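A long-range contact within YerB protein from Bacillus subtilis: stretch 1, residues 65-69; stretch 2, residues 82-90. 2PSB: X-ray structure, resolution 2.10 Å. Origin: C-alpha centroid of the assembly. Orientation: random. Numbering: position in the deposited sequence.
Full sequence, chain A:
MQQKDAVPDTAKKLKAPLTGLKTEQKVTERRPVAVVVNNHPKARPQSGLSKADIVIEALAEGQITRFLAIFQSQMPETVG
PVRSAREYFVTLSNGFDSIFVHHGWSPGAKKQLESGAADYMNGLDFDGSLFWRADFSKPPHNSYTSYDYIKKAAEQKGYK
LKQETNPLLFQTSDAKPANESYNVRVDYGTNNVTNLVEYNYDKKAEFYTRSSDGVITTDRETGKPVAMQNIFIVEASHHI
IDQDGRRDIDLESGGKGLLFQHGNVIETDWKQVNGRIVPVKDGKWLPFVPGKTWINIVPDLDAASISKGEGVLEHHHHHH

Stretch 1 (65-69) TRFLA
Stretch 2 (82-90) VRSAREYFV

How does the loop at the start of stretch 2 approach the strand segment 65-69? Val82 turns its CA-to-CB bond away, but Arg83, extended at phi/psi -136/179, points toward the strand, its CA 8.1 Å from the CA of Arg66. Arg83 has chi1 at -110°, between wells, then m and t. Its CD lies 3.1 Å from Arg66 NH2, and its NE is 3.6 Å from that same NH2, so two like charges sit close together.

What does the next residue of the loop offer Arg66? Ser84 (-60/148) sets its carbonyl over one face of the Arg66 guanidinium, with Ser84 O 3.5 Å from Arg66 NE; the poor angle rules out a hydrogen bond. Arg66 (-142/153) has chi1 t, chi2 135°, chi3 p and chi4 -151°. Ala85 (-91/149) points away.

How close does the N-cap residue Arg86 come to Arg66? Arg86 (-129/154; chi1 m, chi2 m, chi3 137°, chi4 72°) points toward the strand. Arg66 NH1 lies over one face of its guanidinium, 2.8 Å from Arg86 NH1. Both are donors, so this close approach of like charges is no hydrogen bond. Arg86 O accepts from Val90 N at 3.1 Å and, weakly, from Phe89 N at 2.9 Å.

Which helical residue packs on the strand? Glu87 (-50/-56) and Tyr88 (-54/-29) make no contact with it. Phe89 (-75/-37; chi1 m, chi2 -53°) points toward it, while Val90 points away. The Phe89 CA is 6.7 Å from the CA of Leu68 (-127/109; chi1 t, chi2 p), whose CA-to-CB bond points toward stretch 2; Leu68 CB meets Phe89 CD1 at 3.6 Å in an apolar contact. Phe67 (-106/156) points away. Arg66 O lies at the edge of the ring, near its plane, 3.3 Å from Phe89 CZ.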

ATOM      1  N   THR A  65      11.160  -4.884  -0.366  1.00 34.79           N
ATOM      2  CA  THR A  65       9.780  -4.642   0.027  1.00 33.20           C
ATOM      3  C   THR A  65       8.911  -4.442  -1.203  1.00 33.96           C
ATOM      4  O   THR A  65       9.407  -4.199  -2.302  1.00 33.15           O
ATOM      5  CB  THR A  65       9.635  -3.392   0.896  1.00 30.73           C
ATOM      6  OG1 THR A  65      10.141  -2.267   0.183  1.00 25.64           O
ATOM      7  CG2 THR A  65      10.380  -3.548   2.200  1.00 32.44           C
ATOM      8  N   ARG A  66       7.606  -4.528  -0.997  1.00 32.41           N
ATOM      9  CA  ARG A  66       6.654  -4.377  -2.083  1.00 31.39           C
ATOM     10  C   ARG A  66       5.454  -3.613  -1.559  1.00 28.79           C
ATOM     11  O   ARG A  66       5.137  -3.685  -0.373  1.00 26.79           O
ATOM     12  CB  ARG A  66       6.239  -5.760  -2.598  1.00 29.65           C
ATOM     13  CG  ARG A  66       5.270  -5.735  -3.758  1.00 27.49           C
ATOM     14  CD  ARG A  66       5.714  -6.718  -4.820  1.00 28.53           C
ATOM     15  NE  ARG A  66       5.884  -8.050  -4.263  1.00 28.84           N
ATOM     16  CZ  ARG A  66       6.735  -8.957  -4.739  1.00 31.27           C
ATOM     17  NH1 ARG A  66       6.816 -10.153  -4.168  1.00 31.49           N
ATOM     18  NH2 ARG A  66       7.520  -8.667  -5.765  1.00 33.57           N
ATOM     19  N   PHE A  67       4.778  -2.908  -2.456  1.00 28.48           N
ATOM     20  CA  PHE A  67       3.622  -2.090  -2.107  1.00 28.11           C
ATOM     21  C   PHE A  67       2.271  -2.663  -2.524  1.00 26.34           C
ATOM     22  O   PHE A  67       2.165  -3.460  -3.465  1.00 27.77           O
ATOM     23  CB  PHE A  67       3.707  -0.725  -2.801  1.00 30.83           C
ATOM     24  CG  PHE A  67       4.986   0.031  -2.558  1.00 30.42           C
ATOM     25  CD1 PHE A  67       5.421   0.972  -3.489  1.00 30.01           C
ATOM     26  CD2 PHE A  67       5.746  -0.185  -1.419  1.00 31.65           C
ATOM     27  CE1 PHE A  67       6.601   1.689  -3.293  1.00 31.11           C
ATOM     28  CE2 PHE A  67       6.928   0.521  -1.210  1.00 33.26           C
ATOM     29  CZ  PHE A  67       7.358   1.462  -2.150  1.00 33.59           C
ATOM     30  N   LEU A  68       1.244  -2.224  -1.807  1.00 24.72           N
ATOM     31  CA  LEU A  68      -0.143  -2.529  -2.133  1.00 21.24           C
ATOM     32  C   LEU A  68      -0.673  -1.099  -2.140  1.00 21.29           C
ATOM     33  O   LEU A  68      -0.720  -0.453  -1.098  1.00 20.59           O
ATOM     34  CB  LEU A  68      -0.867  -3.336  -1.055  1.00 19.23           C
ATOM     35  CG  LEU A  68      -2.330  -3.615  -1.455  1.00 16.38           C
ATOM     36  CD1 LEU A  68      -2.376  -4.558  -2.685  1.00 15.59           C
ATOM     37  CD2 LEU A  68      -3.086  -4.221  -0.298  1.00 13.36           C
ATOM     38  N   ALA A  69      -0.994  -0.592  -3.325  1.00 18.85           N
ATOM     39  CA  ALA A  69      -1.519   0.759  -3.468  1.00 21.42           C
ATOM     40  C   ALA A  69      -3.022   0.669  -3.670  1.00 21.64           C
ATOM     41  O   ALA A  69      -3.505   0.124  -4.669  1.00 22.26           O
ATOM     42  CB  ALA A  69      -0.863   1.467  -4.650  1.00 18.54           C
ATOM     43  N   VAL A  82       3.738  -3.670 -12.017  1.00 29.51           N
ATOM     44  CA  VAL A  82       2.964  -4.619 -11.230  1.00 28.98           C
ATOM     45  C   VAL A  82       3.840  -5.795 -10.861  1.00 28.36           C
ATOM     46  O   VAL A  82       4.730  -6.176 -11.617  1.00 27.41           O
ATOM     47  CB  VAL A  82       1.738  -5.111 -12.014  1.00 29.37           C
ATOM     48  CG1 VAL A  82       0.791  -5.874 -11.088  1.00 25.46           C
ATOM     49  CG2 VAL A  82       1.042  -3.929 -12.647  1.00 23.57           C
ATOM     50  N   ARG A  83       3.586  -6.369  -9.693  1.00 30.49           N
ATOM     51  CA  ARG A  83       4.379  -7.486  -9.208  1.00 30.93           C
ATOM     52  C   ARG A  83       3.540  -8.607  -8.609  1.00 31.20           C
ATOM     53  O   ARG A  83       2.315  -8.524  -8.535  1.00 29.96           O
ATOM     54  CB  ARG A  83       5.383  -6.998  -8.156  1.00 33.67           C
ATOM     55  CG  ARG A  83       6.836  -7.024  -8.596  1.00 38.33           C
ATOM     56  CD  ARG A  83       7.298  -8.443  -8.843  1.00 44.04           C
ATOM     57  NE  ARG A  83       8.712  -8.527  -9.190  1.00 48.83           N
ATOM     58  CZ  ARG A  83       9.372  -9.673  -9.311  1.00 51.36           C
ATOM     59  NH1 ARG A  83       8.739 -10.821  -9.112  1.00 52.45           N
ATOM     60  NH2 ARG A  83      10.661  -9.678  -9.624  1.00 53.01           N
ATOM     61  N   SER A  84       4.235  -9.651  -8.172  1.00 30.88           N
ATOM     62  CA  SER A  84       3.624 -10.839  -7.578  1.00 31.97           C
ATOM     63  C   SER A  84       2.811 -10.603  -6.320  1.00 32.55           C
ATOM     64  O   SER A  84       3.131  -9.740  -5.514  1.00 34.95           O
ATOM     65  CB  SER A  84       4.704 -11.873  -7.274  1.00 29.98           C
ATOM     66  OG  SER A  84       5.259 -12.361  -8.473  1.00 35.41           O
ATOM     67  N   ALA A  85       1.767 -11.408  -6.146  1.00 34.20           N
ATOM     68  CA  ALA A  85       0.897 -11.303  -4.985  1.00 33.76           C
ATOM     69  C   ALA A  85       1.372 -12.203  -3.850  1.00 35.74           C
ATOM     70  O   ALA A  85       1.956 -13.261  -4.085  1.00 34.61           O
ATOM     71  CB  ALA A  85      -0.528 -11.673  -5.375  1.00 34.12           C
ATOM     72  N   ARG A  86       1.118 -11.762  -2.619  1.00 37.13           N
ATOM     73  CA  ARG A  86       1.486 -12.504  -1.419  1.00 37.54           C
ATOM     74  C   ARG A  86       0.240 -12.600  -0.563  1.00 38.90           C
ATOM     75  O   ARG A  86      -0.642 -11.756  -0.674  1.00 40.79           O
ATOM     76  CB  ARG A  86       2.609 -11.778  -0.665  1.00 37.59           C
ATOM     77  CG  ARG A  86       3.951 -11.829  -1.374  1.00 38.42           C
ATOM     78  CD  ARG A  86       4.451 -13.264  -1.463  1.00 41.74           C
ATOM     79  NE  ARG A  86       5.018 -13.567  -2.776  1.00 46.47           N
ATOM     80  CZ  ARG A  86       6.185 -13.107  -3.212  1.00 47.07           C
ATOM     81  NH1 ARG A  86       6.923 -12.320  -2.439  1.00 48.29           N
ATOM     82  NH2 ARG A  86       6.607 -13.427  -4.424  1.00 47.35           N
ATOM     83  N   GLU A  87       0.157 -13.630   0.274  1.00 36.80           N
ATOM     84  CA  GLU A  87      -1.001 -13.810   1.131  1.00 36.46           C
ATOM     85  C   GLU A  87      -1.369 -12.553   1.897  1.00 35.22           C
ATOM     86  O   GLU A  87      -2.507 -12.090   1.803  1.00 35.11           O
ATOM     87  CB  GLU A  87      -0.781 -14.958   2.122  1.00 38.82           C
ATOM     88  CG  GLU A  87      -0.967 -16.332   1.515  1.00 43.72           C
ATOM     89  CD  GLU A  87       0.336 -17.074   1.321  1.00 47.76           C
ATOM     90  OE1 GLU A  87       1.290 -16.483   0.764  1.00 48.17           O
ATOM     91  OE2 GLU A  87       0.396 -18.261   1.713  1.00 50.12           O
ATOM     92  N   TYR A  88      -0.419 -12.001   2.649  1.00 32.20           N
ATOM     93  CA  TYR A  88      -0.693 -10.799   3.420  1.00 30.08           C
ATOM     94  C   TYR A  88      -1.264  -9.659   2.576  1.00 30.21           C
ATOM     95  O   TYR A  88      -2.020  -8.841   3.086  1.00 30.84           O
ATOM     96  CB  TYR A  88       0.546 -10.325   4.204  1.00 28.52           C
ATOM     97  CG  TYR A  88       1.881 -10.527   3.529  1.00 28.18           C
ATOM     98  CD1 TYR A  88       2.570 -11.740   3.651  1.00 29.58           C
ATOM     99  CD2 TYR A  88       2.478  -9.503   2.806  1.00 27.19           C
ATOM    100  CE1 TYR A  88       3.822 -11.917   3.077  1.00 28.36           C
ATOM    101  CE2 TYR A  88       3.731  -9.672   2.223  1.00 27.83           C
ATOM    102  CZ  TYR A  88       4.400 -10.882   2.367  1.00 29.55           C
ATOM    103  OH  TYR A  88       5.653 -11.060   1.820  1.00 26.98           O
ATOM    104  N   PHE A  89      -0.916  -9.600   1.294  1.00 28.38           N
ATOM    105  CA  PHE A  89      -1.466  -8.548   0.439  1.00 29.18           C
ATOM    106  C   PHE A  89      -2.930  -8.833   0.082  1.00 28.86           C
ATOM    107  O   PHE A  89      -3.754  -7.921  -0.007  1.00 31.09           O
ATOM    108  CB  PHE A  89      -0.624  -8.388  -0.837  1.00 29.36           C
ATOM    109  CG  PHE A  89       0.679  -7.672  -0.610  1.00 28.44           C
ATOM    110  CD1 PHE A  89       0.698  -6.429   0.019  1.00 28.05           C
ATOM    111  CD2 PHE A  89       1.887  -8.235  -1.021  1.00 29.30           C
ATOM    112  CE1 PHE A  89       1.901  -5.751   0.240  1.00 28.88           C
ATOM    113  CE2 PHE A  89       3.093  -7.573  -0.810  1.00 28.15           C
ATOM    114  CZ  PHE A  89       3.099  -6.323  -0.176  1.00 29.55           C
ATOM    115  N   VAL A  90      -3.260 -10.101  -0.122  1.00 27.34           N
ATOM    116  CA  VAL A  90      -4.637 -10.463  -0.438  1.00 27.93           C
ATOM    117  C   VAL A  90      -5.490 -10.059   0.757  1.00 28.15           C
ATOM    118  O   VAL A  90      -6.549  -9.451   0.609  1.00 28.93           O
ATOM    119  CB  VAL A  90      -4.791 -11.982  -0.671  1.00 26.77           C
ATOM    120  CG1 VAL A  90      -6.260 -12.330  -0.855  1.00 25.74           C
ATOM    121  CG2 VAL A  90      -3.994 -12.407  -1.886  1.00 26.35           C
TER